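Local coordinates for protein extracellular ligand-binding receptor (Desulfohalobium retbaense DSM 5692, PDB 5ERE) that probably senses small solutes outside the cell, binding 2-oxo-4-methylpentanoic acid in its leucine-binding-protein-like part and cytosine in a separate PAS-like sensor part, at residues 2-7 / 66-71; 89-94 / 103-108; 93-98 / 110-115; 263-268 / 282-287. One frame throughout, in Å; residues are numbered along the deposited sequence.

Contact 1 (2-7 / 66-71). With COI (2-oxo-4-methylpentanoic acid), chain B.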
loop_
_atom_site.group_PDB
_atom_site.type_symbol
_atom_site.label_atom_id
_atom_site.label_comp_id
_atom_site.label_asym_id
_atom_site.label_seq_id
_atom_site.Cartn_x
_atom_site.Cartn_y
_atom_site.Cartn_z
ATOM N N PRO A 2 16.118 -20.618 28.441
ATOM C CA PRO A 2 15.056 -21.040 27.515
ATOM C C PRO A 2 15.570 -21.466 26.131
ATOM O O PRO A 2 16.558 -20.934 25.631
ATOM C CB PRO A 2 14.181 -19.796 27.396
ATOM C CG PRO A 2 15.128 -18.658 27.593
ATOM C CD PRO A 2 16.177 -19.148 28.583
ATOM N N VAL A 3 14.874 -22.422 25.530
ATOM C CA VAL A 3 15.218 -22.922 24.207
ATOM C C VAL A 3 14.205 -22.474 23.170
ATOM O O VAL A 3 13.002 -22.663 23.339
ATOM C CB VAL A 3 15.321 -24.452 24.226
ATOM C CG1 VAL A 3 15.489 -25.024 22.820
ATOM C CG2 VAL A 3 16.486 -24.867 25.116
ATOM N N VAL A 4 14.706 -21.883 22.090
ATOM C CA VAL A 4 13.849 -21.517 20.977
ATOM C C VAL A 4 14.098 -22.491 19.810
ATOM O O VAL A 4 15.223 -22.628 19.322
ATOM C CB VAL A 4 14.073 -20.057 20.541
ATOM C CG1 VAL A 4 13.230 -19.718 19.284
ATOM C CG2 VAL A 4 13.727 -19.111 21.677
ATOM N N GLY A 5 13.043 -23.190 19.397
ATOM C CA GLY A 5 13.104 -24.036 18.214
ATOM C C GLY A 5 12.810 -23.280 16.910
ATOM O O GLY A 5 11.870 -22.499 16.833
ATOM N N VAL A 6 13.637 -23.505 15.895
ATOM C CA VAL A 6 13.598 -22.732 14.658
ATOM C C VAL A 6 13.560 -23.687 13.448
ATOM O O VAL A 6 14.550 -24.355 13.156
ATOM C CB VAL A 6 14.801 -21.825 14.509
ATOM C CG1 VAL A 6 14.695 -21.044 13.199
ATOM C CG2 VAL A 6 14.979 -20.867 15.766
ATOM N N ILE A 7 12.407 -23.746 12.792
ATOM C CA ILE A 7 12.134 -24.701 11.717
ATOM C C ILE A 7 12.238 -24.008 10.375
ATOM O O ILE A 7 11.435 -23.150 10.053
ATOM C CB ILE A 7 10.749 -25.329 11.865
ATOM C CG1 ILE A 7 10.603 -25.832 13.293
ATOM C CG2 ILE A 7 10.576 -26.454 10.842
ATOM C CD1 ILE A 7 9.220 -26.412 13.681
ATOM N N ALA A 66 9.627 -21.076 22.740
ATOM C CA ALA A 66 8.982 -20.681 21.495
ATOM C C ALA A 66 9.387 -21.548 20.316
ATOM O O ALA A 66 10.414 -22.227 20.336
ATOM C CB ALA A 66 9.296 -19.261 21.144
ATOM N N VAL A 67 8.577 -21.454 19.274
ATOM C CA VAL A 67 8.851 -22.098 17.986
ATOM C C VAL A 67 8.738 -21.058 16.917
ATOM O O VAL A 67 7.738 -20.367 16.832
ATOM C CB VAL A 67 7.865 -23.252 17.685
ATOM C CG1 VAL A 67 8.176 -23.891 16.306
ATOM C CG2 VAL A 67 8.000 -24.277 18.718
ATOM N N VAL A 68 9.792 -20.942 16.116
ATOM C CA VAL A 68 9.812 -20.077 14.967
ATOM C C VAL A 68 9.743 -20.973 13.724
ATOM O O VAL A 68 10.448 -21.976 13.655
ATOM C CB VAL A 68 11.090 -19.217 14.959
ATOM C CG1 VAL A 68 11.084 -18.255 13.815
ATOM C CG2 VAL A 68 11.164 -18.441 16.318
ATOM N N SER A 69 8.888 -20.628 12.779
ATOM C CA SER A 69 8.842 -21.355 11.516
ATOM C C SER A 69 8.972 -20.431 10.340
ATOM O O SER A 69 8.340 -19.390 10.304
ATOM C CB SER A 69 7.540 -22.150 11.412
ATOM O OG SER A 69 6.429 -21.281 11.415
ATOM N N CYS A 70 9.790 -20.838 9.372
ATOM C CA CYS A 70 9.865 -20.173 8.089
ATOM C C CYS A 70 8.891 -20.838 7.098
ATOM O O CYS A 70 8.775 -22.045 7.109
ATOM C CB CYS A 70 11.283 -20.230 7.529
ATOM S SG CYS A 70 11.289 -19.664 5.800
ATOM N N SER A 71 8.237 -20.005 6.283
ATOM C CA SER A 71 7.422 -20.327 5.082
ATOM C C SER A 71 5.940 -20.269 5.433
ATOM O O SER A 71 5.532 -20.627 6.534
ATOM C CB SER A 71 7.761 -21.688 4.450
ATOM O OG SER A 71 7.135 -22.746 5.134
HETATM C C1 COI B . 6.544 -16.941 2.168
HETATM O O1 COI B . 5.899 -18.004 2.368
HETATM O O2 COI B . 6.028 -15.806 2.319
HETATM C C2 COI B . 7.984 -17.051 1.798
HETATM O O3 COI B . 8.633 -16.049 1.562
HETATM C C3 COI B . 8.552 -18.450 1.781
HETATM C C4 COI B . 9.931 -18.438 1.226
HETATM C C5 COI B . 10.645 -19.658 1.769
HETATM C C6 COI B . 9.753 -18.462 -0.285
#

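Contact 2 (89-94 / 103-108). With COI (2-oxo-4-methylpentanoic acid), chain B; EDO (1,2-ethanediol), chain G.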
loop_
_atom_site.group_PDB
_atom_site.type_symbol
_atom_site.label_atom_id
_atom_site.label_comp_id
_atom_site.label_asym_id
_atom_site.label_seq_id
_atom_site.Cartn_x
_atom_site.Cartn_y
_atom_site.Cartn_z
ATOM N N HIS A 89 4.546 -18.916 19.248
ATOM C CA HIS A 89 4.840 -19.182 17.847
ATOM C C HIS A 89 5.132 -17.894 17.115
ATOM O O HIS A 89 4.381 -16.927 17.213
ATOM C CB HIS A 89 3.666 -19.928 17.178
ATOM C CG HIS A 89 3.921 -20.265 15.738
ATOM N ND1 HIS A 89 2.948 -20.133 14.765
ATOM C CD2 HIS A 89 5.030 -20.719 15.104
ATOM C CE1 HIS A 89 3.455 -20.475 13.589
ATOM N NE2 HIS A 89 4.709 -20.845 13.767
ATOM N N VAL A 90 6.237 -17.887 16.378
ATOM C CA VAL A 90 6.579 -16.767 15.523
ATOM C C VAL A 90 6.693 -17.265 14.064
ATOM O O VAL A 90 7.302 -18.285 13.806
ATOM C CB VAL A 90 7.899 -16.088 15.920
ATOM C CG1 VAL A 90 8.149 -14.913 15.018
ATOM C CG2 VAL A 90 7.822 -15.629 17.391
ATOM N N ALA A 91 6.071 -16.553 13.141
ATOM C CA ALA A 91 6.182 -16.875 11.704
ATOM C C ALA A 91 7.055 -15.836 11.026
ATOM O O ALA A 91 6.798 -14.626 11.120
ATOM C CB ALA A 91 4.841 -16.917 11.076
ATOM N N ILE A 92 8.081 -16.326 10.343
ATOM C CA ILE A 92 8.944 -15.490 9.528
ATOM C C ILE A 92 8.861 -16.039 8.079
ATOM O O ILE A 92 8.410 -17.179 7.863
ATOM C CB ILE A 92 10.371 -15.495 10.073
ATOM C CG1 ILE A 92 10.966 -16.906 10.090
ATOM C CG2 ILE A 92 10.370 -14.916 11.540
ATOM C CD1 ILE A 92 12.497 -16.927 10.283
ATOM N N GLY A 93 9.275 -15.237 7.104
ATOM C CA GLY A 93 9.138 -15.634 5.695
ATOM C C GLY A 93 7.765 -16.243 5.421
ATOM O O GLY A 93 7.632 -17.331 4.828
ATOM N N SER A 94 6.726 -15.554 5.866
ATOM C CA SER A 94 5.381 -16.133 5.871
ATOM C C SER A 94 4.295 -15.155 5.426
ATOM O O SER A 94 3.381 -14.873 6.204
ATOM C CB SER A 94 5.020 -16.639 7.276
ATOM O OG SER A 94 5.803 -17.743 7.699
ATOM N N GLY A 103 -4.891 -14.338 19.006
ATOM C CA GLY A 103 -3.910 -14.224 20.068
ATOM C C GLY A 103 -2.788 -15.237 19.983
ATOM O O GLY A 103 -2.067 -15.451 20.949
ATOM N N HIS A 104 -2.624 -15.866 18.826
ATOM C CA HIS A 104 -1.583 -16.877 18.667
ATOM C C HIS A 104 -0.876 -16.600 17.381
ATOM O O HIS A 104 -1.508 -16.200 16.373
ATOM C CB HIS A 104 -2.141 -18.307 18.689
ATOM C CG HIS A 104 -2.699 -18.712 20.027
ATOM N ND1 HIS A 104 -1.966 -19.423 20.954
ATOM C CD2 HIS A 104 -3.904 -18.482 20.595
ATOM C CE1 HIS A 104 -2.700 -19.616 22.037
ATOM N NE2 HIS A 104 -3.881 -19.059 21.843
ATOM N N THR A 105 0.438 -16.792 17.457
ATOM C CA THR A 105 1.362 -16.564 16.359
ATOM C C THR A 105 1.595 -15.090 16.098
ATOM O O THR A 105 0.710 -14.358 15.676
ATOM C CB THR A 105 0.898 -17.215 15.024
ATOM O OG1 THR A 105 0.744 -18.626 15.210
ATOM C CG2 THR A 105 1.957 -16.958 13.944
ATOM N N ILE A 106 2.822 -14.669 16.330
ATOM C CA ILE A 106 3.237 -13.365 15.920
ATOM C C ILE A 106 3.862 -13.544 14.543
ATOM O O ILE A 106 4.561 -14.506 14.320
ATOM C CB ILE A 106 4.256 -12.765 16.907
ATOM C CG1 ILE A 106 3.558 -12.377 18.221
ATOM C CG2 ILE A 106 5.013 -11.566 16.289
ATOM C CD1 ILE A 106 2.652 -11.150 18.129
ATOM N N ARG A 107 3.610 -12.606 13.650
ATOM C CA ARG A 107 4.158 -12.686 12.299
ATOM C C ARG A 107 4.963 -11.444 11.910
ATOM O O ARG A 107 4.454 -10.325 11.937
ATOM C CB ARG A 107 3.044 -12.888 11.293
ATOM C CG ARG A 107 3.578 -12.728 9.887
ATOM C CD ARG A 107 2.611 -13.213 8.853
ATOM N NE ARG A 107 1.373 -12.448 8.791
ATOM C CZ ARG A 107 0.582 -12.402 7.725
ATOM N NH1 ARG A 107 0.930 -13.053 6.604
ATOM N NH2 ARG A 107 -0.541 -11.683 7.767
ATOM N N LEU A 108 6.205 -11.660 11.499
ATOM C CA LEU A 108 7.074 -10.570 11.096
ATOM C C LEU A 108 6.979 -10.231 9.606
ATOM O O LEU A 108 7.496 -9.209 9.187
ATOM C CB LEU A 108 8.529 -10.907 11.430
ATOM C CG LEU A 108 9.007 -10.441 12.805
ATOM C CD1 LEU A 108 8.502 -11.368 13.806
ATOM C CD2 LEU A 108 10.558 -10.409 12.859
HETATM C C1 COI B . 6.544 -16.941 2.168
HETATM O O1 COI B . 5.899 -18.004 2.368
HETATM O O2 COI B . 6.028 -15.806 2.319
HETATM C C2 COI B . 7.984 -17.051 1.798
HETATM O O3 COI B . 8.633 -16.049 1.562
HETATM C C3 COI B . 8.552 -18.450 1.781
HETATM C C4 COI B . 9.931 -18.438 1.226
HETATM C C5 COI B . 10.645 -19.658 1.769
HETATM C C6 COI B . 9.753 -18.462 -0.285
HETATM C C1 EDO G . -2.872 -12.001 4.318
HETATM O O1 EDO G . -2.807 -11.578 2.949
HETATM C C2 EDO G . -2.435 -13.452 4.348
HETATM O O2 EDO G . -1.536 -13.671 5.439
HETATM O O HOH W 1 1.669 -17.808 19.877
#

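Contact 3 (93-98 / 110-115). With COI (2-oxo-4-methylpentanoic acid), chain B; EDO (1,2-ethanediol), chain G.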
loop_
_atom_site.group_PDB
_atom_site.type_symbol
_atom_site.label_atom_id
_atom_site.label_comp_id
_atom_site.label_asym_id
_atom_site.label_seq_id
_atom_site.Cartn_x
_atom_site.Cartn_y
_atom_site.Cartn_z
ATOM N N GLY A 93 9.275 -15.237 7.104
ATOM C CA GLY A 93 9.138 -15.634 5.695
ATOM C C GLY A 93 7.765 -16.243 5.421
ATOM O O GLY A 93 7.632 -17.331 4.828
ATOM N N SER A 94 6.726 -15.554 5.866
ATOM C CA SER A 94 5.381 -16.133 5.871
ATOM C C SER A 94 4.295 -15.155 5.426
ATOM O O SER A 94 3.381 -14.873 6.204
ATOM C CB SER A 94 5.020 -16.639 7.276
ATOM O OG SER A 94 5.803 -17.743 7.699
ATOM N N ALA A 95 4.343 -14.644 4.193
ATOM C CA ALA A 95 3.271 -13.714 3.758
ATOM C C ALA A 95 1.833 -14.313 3.665
ATOM O O ALA A 95 0.855 -13.568 3.715
ATOM C CB ALA A 95 3.614 -13.119 2.444
ATOM N N ALA A 96 1.684 -15.620 3.482
ATOM C CA ALA A 96 0.323 -16.194 3.314
ATOM C C ALA A 96 -0.074 -17.004 4.548
ATOM O O ALA A 96 -0.658 -18.069 4.453
ATOM C CB ALA A 96 0.218 -17.064 2.025
ATOM N N LEU A 97 0.221 -16.467 5.716
ATOM C CA LEU A 97 -0.231 -17.061 6.966
ATOM C C LEU A 97 -1.764 -17.048 7.076
ATOM O O LEU A 97 -2.405 -16.016 6.855
ATOM C CB LEU A 97 0.386 -16.311 8.158
ATOM C CG LEU A 97 -0.182 -16.666 9.532
ATOM C CD1 LEU A 97 0.168 -18.099 9.899
ATOM C CD2 LEU A 97 0.339 -15.686 10.595
ATOM N N LYS A 98 -2.342 -18.191 7.448
ATOM C CA LYS A 98 -3.774 -18.276 7.714
ATOM C C LYS A 98 -4.030 -18.401 9.225
ATOM O O LYS A 98 -3.641 -19.390 9.843
ATOM C CB LYS A 98 -4.385 -19.460 6.942
ATOM N N VAL A 110 5.045 -9.067 6.229
ATOM C CA VAL A 110 3.890 -8.378 5.685
ATOM C C VAL A 110 3.107 -9.329 4.777
ATOM O O VAL A 110 3.680 -10.063 3.973
ATOM C CB VAL A 110 4.288 -7.102 4.919
ATOM C CG1 VAL A 110 3.120 -6.551 4.097
ATOM C CG2 VAL A 110 4.754 -6.014 5.895
ATOM N N GLY A 111 1.787 -9.287 4.921
ATOM C CA GLY A 111 0.910 -10.196 4.209
ATOM C C GLY A 111 0.729 -10.013 2.701
ATOM O O GLY A 111 0.952 -8.938 2.151
ATOM N N VAL A 112 0.279 -11.075 2.039
ATOM C CA VAL A 112 -0.039 -11.020 0.588
ATOM C C VAL A 112 -0.990 -9.870 0.245
ATOM O O VAL A 112 -0.748 -9.121 -0.695
ATOM C CB VAL A 112 -0.669 -12.357 0.089
ATOM C CG1 VAL A 112 -1.016 -12.285 -1.410
ATOM C CG2 VAL A 112 0.292 -13.477 0.317
ATOM N N GLN A 113 -2.012 -9.666 1.062
ATOM C CA GLN A 113 -3.013 -8.644 0.773
ATOM C C GLN A 113 -2.398 -7.266 0.658
ATOM O O GLN A 113 -2.672 -6.525 -0.295
ATOM C CB GLN A 113 -4.100 -8.587 1.849
ATOM C CG GLN A 113 -5.246 -7.657 1.417
ATOM C CD GLN A 113 -6.421 -7.645 2.370
ATOM O OE1 GLN A 113 -6.744 -8.654 2.990
ATOM N NE2 GLN A 113 -7.074 -6.495 2.486
ATOM N N GLN A 114 -1.542 -6.933 1.623
ATOM C CA GLN A 114 -0.938 -5.614 1.628
ATOM C C GLN A 114 -0.012 -5.476 0.436
ATOM O O GLN A 114 -0.062 -4.479 -0.242
ATOM C CB GLN A 114 -0.155 -5.348 2.933
ATOM N N GLU A 115 0.835 -6.477 0.211
ATOM C CA GLU A 115 1.837 -6.401 -0.836
ATOM C C GLU A 115 1.145 -6.386 -2.210
ATOM O O GLU A 115 1.569 -5.672 -3.127
ATOM C CB GLU A 115 2.840 -7.576 -0.750
ATOM C CG GLU A 115 3.953 -7.462 -1.802
ATOM C CD GLU A 115 5.008 -8.551 -1.726
ATOM O OE1 GLU A 115 4.829 -9.519 -0.965
ATOM O OE2 GLU A 115 6.035 -8.435 -2.439
HETATM C C1 COI B . 6.544 -16.941 2.168
HETATM O O1 COI B . 5.899 -18.004 2.368
HETATM O O2 COI B . 6.028 -15.806 2.319
HETATM C C2 COI B . 7.984 -17.051 1.798
HETATM O O3 COI B . 8.633 -16.049 1.562
HETATM C C3 COI B . 8.552 -18.450 1.781
HETATM C C4 COI B . 9.931 -18.438 1.226
HETATM C C5 COI B . 10.645 -19.658 1.769
HETATM C C6 COI B . 9.753 -18.462 -0.285
HETATM C C1 EDO G . -2.872 -12.001 4.318
HETATM O O1 EDO G . -2.807 -11.578 2.949
HETATM C C2 EDO G . -2.435 -13.452 4.348
HETATM O O2 EDO G . -1.536 -13.671 5.439
#

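Contact 4 (263-268 / 282-287). With CA (calcium ion), chain E.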
loop_
_atom_site.group_PDB
_atom_site.type_symbol
_atom_site.label_atom_id
_atom_site.label_comp_id
_atom_site.label_asym_id
_atom_site.label_seq_id
_atom_site.Cartn_x
_atom_site.Cartn_y
_atom_site.Cartn_z
ATOM N N CYS A 263 15.391 -12.197 16.348
ATOM C CA CYS A 263 16.274 -12.564 17.479
ATOM C C CYS A 263 16.488 -11.428 18.415
ATOM O O CYS A 263 16.517 -11.634 19.630
ATOM C CB CYS A 263 17.631 -13.097 17.028
ATOM S SG CYS A 263 17.459 -14.550 16.046
ATOM N N THR A 264 16.658 -10.230 17.876
ATOM C CA THR A 264 16.922 -9.051 18.713
ATOM C C THR A 264 15.777 -8.817 19.694
ATOM O O THR A 264 15.975 -8.625 20.896
ATOM C CB THR A 264 17.125 -7.798 17.813
ATOM O OG1 THR A 264 18.380 -7.934 17.135
ATOM C CG2 THR A 264 17.098 -6.513 18.607
ATOM N N THR A 265 14.561 -8.847 19.166
ATOM C CA THR A 265 13.415 -8.471 19.962
ATOM C C THR A 265 12.997 -9.617 20.885
ATOM O O THR A 265 12.609 -9.361 22.013
ATOM C CB THR A 265 12.262 -8.019 19.065
ATOM O OG1 THR A 265 11.881 -9.081 18.176
ATOM C CG2 THR A 265 12.715 -6.784 18.281
ATOM N N LEU A 266 13.098 -10.862 20.425
ATOM C CA LEU A 266 12.763 -12.000 21.260
ATOM C C LEU A 266 13.743 -12.155 22.421
ATOM O O LEU A 266 13.351 -12.554 23.508
ATOM C CB LEU A 266 12.732 -13.291 20.442
ATOM C CG LEU A 266 12.165 -14.541 21.122
ATOM C CD1 LEU A 266 10.726 -14.323 21.544
ATOM C CD2 LEU A 266 12.227 -15.739 20.155
ATOM N N SER A 267 15.017 -11.896 22.160
ATOM C CA SER A 267 16.036 -11.862 23.196
ATOM C C SER A 267 15.643 -10.898 24.300
ATOM O O SER A 267 15.757 -11.226 25.482
ATOM C CB SER A 267 17.390 -11.426 22.648
ATOM O OG SER A 267 18.062 -12.495 22.046
ATOM N N ARG A 268 15.201 -9.703 23.904
ATOM C CA ARG A 268 14.860 -8.663 24.871
ATOM C C ARG A 268 13.628 -9.144 25.637
ATOM O O ARG A 268 13.595 -9.018 26.854
ATOM C CB ARG A 268 14.607 -7.296 24.191
ATOM C CG ARG A 268 15.865 -6.522 23.695
ATOM C CD ARG A 268 15.634 -5.660 22.394
ATOM N NE ARG A 268 14.442 -4.811 22.481
ATOM C CZ ARG A 268 13.825 -4.221 21.453
ATOM N NH1 ARG A 268 14.277 -4.344 20.212
ATOM N NH2 ARG A 268 12.744 -3.476 21.699
ATOM N N GLU A 282 1.888 -10.446 23.777
ATOM C CA GLU A 282 1.662 -9.050 24.143
ATOM C C GLU A 282 2.934 -8.185 23.999
ATOM O O GLU A 282 2.878 -6.965 23.756
ATOM C CB GLU A 282 1.121 -8.950 25.593
ATOM C CG GLU A 282 0.882 -7.503 26.033
ATOM C CD GLU A 282 -0.158 -6.784 25.181
ATOM O OE1 GLU A 282 -1.298 -7.305 25.132
ATOM O OE2 GLU A 282 0.159 -5.740 24.533
ATOM N N TRP A 283 4.079 -8.810 24.180
ATOM C CA TRP A 283 5.338 -8.129 23.933
ATOM C C TRP A 283 5.357 -7.481 22.561
ATOM O O TRP A 283 5.887 -6.374 22.371
ATOM C CB TRP A 283 6.484 -9.125 24.031
ATOM C CG TRP A 283 7.783 -8.498 23.839
ATOM C CD1 TRP A 283 8.464 -8.357 22.664
ATOM C CD2 TRP A 283 8.576 -7.876 24.855
ATOM N NE1 TRP A 283 9.645 -7.694 22.888
ATOM C CE2 TRP A 283 9.737 -7.381 24.220
ATOM C CE3 TRP A 283 8.419 -7.692 26.232
ATOM C CZ2 TRP A 283 10.731 -6.737 24.916
ATOM C CZ3 TRP A 283 9.419 -7.045 26.930
ATOM C CH2 TRP A 283 10.555 -6.569 26.264
ATOM N N TYR A 284 4.819 -8.207 21.588
ATOM C CA TYR A 284 4.827 -7.724 20.209
ATOM C C TYR A 284 3.561 -6.948 19.852
ATOM O O TYR A 284 3.648 -5.886 19.240
ATOM C CB TYR A 284 5.034 -8.917 19.265
ATOM C CG TYR A 284 6.453 -9.441 19.276
ATOM C CD1 TYR A 284 7.444 -8.846 18.510
ATOM C CD2 TYR A 284 6.779 -10.570 20.010
ATOM C CE1 TYR A 284 8.750 -9.321 18.534
ATOM C CE2 TYR A 284 8.047 -11.063 20.031
ATOM C CZ TYR A 284 9.038 -10.442 19.290
ATOM O OH TYR A 284 10.283 -10.987 19.316
ATOM N N ALA A 285 2.394 -7.461 20.263
ATOM C CA ALA A 285 1.116 -6.946 19.797
ATOM C C ALA A 285 0.951 -5.479 20.189
ATOM O O ALA A 285 1.051 -5.137 21.366
ATOM C CB ALA A 285 -0.065 -7.810 20.379
ATOM N N GLY A 286 0.674 -4.626 19.205
ATOM C CA GLY A 286 0.511 -3.195 19.409
ATOM C C GLY A 286 1.799 -2.396 19.466
ATOM O O GLY A 286 1.776 -1.171 19.612
ATOM N N ASN A 287 2.935 -3.071 19.360
ATOM C CA ASN A 287 4.198 -2.397 19.606
ATOM C C ASN A 287 4.876 -2.012 18.329
ATOM O O ASN A 287 4.628 -2.585 17.265
ATOM C CB ASN A 287 5.165 -3.258 20.452
ATOM C CG ASN A 287 4.790 -3.283 21.899
ATOM O OD1 ASN A 287 3.739 -3.813 22.250
ATOM N ND2 ASN A 287 5.655 -2.716 22.762
HETATM CA CA CA E . 2.092 -4.871 23.514
#

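Contact 1 (2-7 / 66-71)
I7 and V67 meet methyl to methyl, CD1 of the isoleucine lying 3.8 Å from CG1 of the valine, on one face of the parallel sheet at the core of a Rossmann-like lobe of this periplasmic-binding-protein fold. The strand axes here approach to 4.6 Å and run at 16° to each other. In I7, CG1 sits beside the backbone N and anti to the carbonyl carbon (chi1 -50°), and the extended second torsion then carries CD1 out to V67. Helix 47-60 covers this face, with F54 resting on both side chains. V68 works on the other face: its CG2 lies 3.8 Å from CG1 of V4, the two side chains meeting at a slant. The same V4 methyl approaches CB of A66 at 4.4 Å, and helix 254-271 closes over this layer, placing L262 on V68 and L266 on V4. Between the faces, I7 uses both backbone polar groups, its N binding V68 O and its O receiving C70 N. G5 does the same with A66 O and V68 N, the latter bond being short and straight (V68 N to G5 O 2.7 Å, 172° at the hydrogen). A66 N is buried here and finds no partner, V3 O staying 3.8 Å away. Where the strand gives way to helix 72-84, S71 caps A74 N, while S71 OG donates its hydrogen to a lone pair of C70 O in the carbonyl plane, at 2.7 Å.

Contact 2 (89-94 / 103-108)
R107 reaches across to the carbonyl of S94, and the whole length of its side chain is used on the way. CB and CG pass the backbone of A91, CG standing 3.9 Å from A91 O. CG is anti to the backbone N (chi1 170°), and a bend at chi3 (65°) turns NE away from a straight course. CD already lies 3.2 Å from S94 O. NE forms a salt bridge with D303, outside the two segments. NH1 donates to S94 O at 3.1 Å, the oxygen lying in the guanidinium plane and offering a lone pair in its own carbonyl plane, with 169° at the hydrogen. NH1 also binds O2 of an ethanediol at 2.8 Å, probably from the crystallisation liquor, and NH2 touches that oxygen weakly. An alanine here would probably leave D303 without this charged mate and the loop at S94 freer to move. At the other end, H89 ND1 and T105 OG1 share a 2.7 Å hydrogen bond at the edge of the imidazole, in its plane; S69 holds NE2, so the ring is fixed from two sides. Between these ends the backbones pair as parallel strands, A91 N binding I106 O at 2.8 Å. This last pairing of the Rossmann-like sheet sets strand 106-107 at its edge: helix 72-84 packs on H89 and A91, helix 254-271 on V90 and L108, and helix 277-284 on I106.

Contact 3 (93-98 / 110-115)
A95 O is gripped from several directions. V112 N donates to it at 3.1 Å, with 153° at the hydrogen, coming from above the carbonyl plane. R107 NH1 adds a weak bond, and O2 of an ethanediol lies 2.9 Å from A95 O. The other hydroxyl of that molecule, O1, accepts from Q113 N, so the glycol bridges the loop and the first turn of helix 112-123, where G111 is the N-cap. V112 also packs against the group it binds: its CG2, beside the backbone N and anti to the carbonyl carbon, comes within 3.4 Å of A95 O and 4.0 Å of A95 CB. The methyl of A96 meets that same CG2. A95 CB points at the other segment and touches V110 O at 3.4 Å. The type I turn from S94 to L97 thus has its A95 peptide oxygen turned to the helix start, while A95 N serves the ligand, donating to carboxylate oxygen O2 of 2-oxo-4-methylpentanoic acid at 2.8 Å and 159°. S72 and R210 also bind the acid; the S72 hydroxyl additionally bonds A96 N, and E115 OE2 takes the backbone N of R210. A loop N-H holding a ligand carboxylate beside the first passage of chain from one lobe to the other is consistent with the interlobe binding cleft of leucine-binding-protein relatives.

Contact 4 (263-268 / 282-287)
Y284 lays its hydroxyl end against T265, joining two successive helices, 254-271 and 277-284, that belong to the N-terminal lobe of the periplasmic-binding-protein fold. Y284 OH donates to T265 OG1 at 2.7 Å, and the threonine oxygen lies at the edge of the phenol ring, in its plane, also 3.2 Å from CE1. T265 OG1 takes the position between the backbone N and the carbonyl carbon (chi1 60°), from where it is also hydrogen-bonded to D261 O one helical turn back. L266 comes to the phenol at about a right angle, its CB 3.5 Å from Y284 OH. W283 packs within its own segment, its CD1 standing 3.7 Å above the centre of the Y284 ring, and F298 meets that ring edge-to-face. The far end of the indole touches helix 254-271, with W283 CZ2 3.8 Å from the carbonyl carbon of R268. A phenylalanine in place of Y284 would keep the ring but lose its hydroxyl, and would probably leave T265 OG1 without this donor and the two helices less firmly tied. Around the tyrosine, the end of helix 277-284 and the type II turn from Y284 to N287 together bind a calcium ion. Backbone oxygens of E282 and A285 bind the metal together with two side chains, E282 OE2 at 2.4 Å from the calcium and N287 OD1 at 2.3 Å.

In the fold
From the N terminus, contact 1 comes first, bringing the opening strand beside 64-70 after an excursion through strand 37-42 and two helices. Contact 2 follows, adding strands 88-92 and 106-107 to the same sheet; V67 O meets V90 N where the two contacts join. Contact 3 overlaps contact 2: both start from the same stretch, sharing G93 and S94, and they close one after the other, contact 3 delivering the chain to helix 112-123. Contact 4 stands in series with the rest, closing a short helical loop of its own. It returns to the first lobe, touching contact 1 through helix 254-271 and contact 2 where Y284 packs on I106. Contacts 3 and 4 stay about 11 Å apart at their nearest atoms.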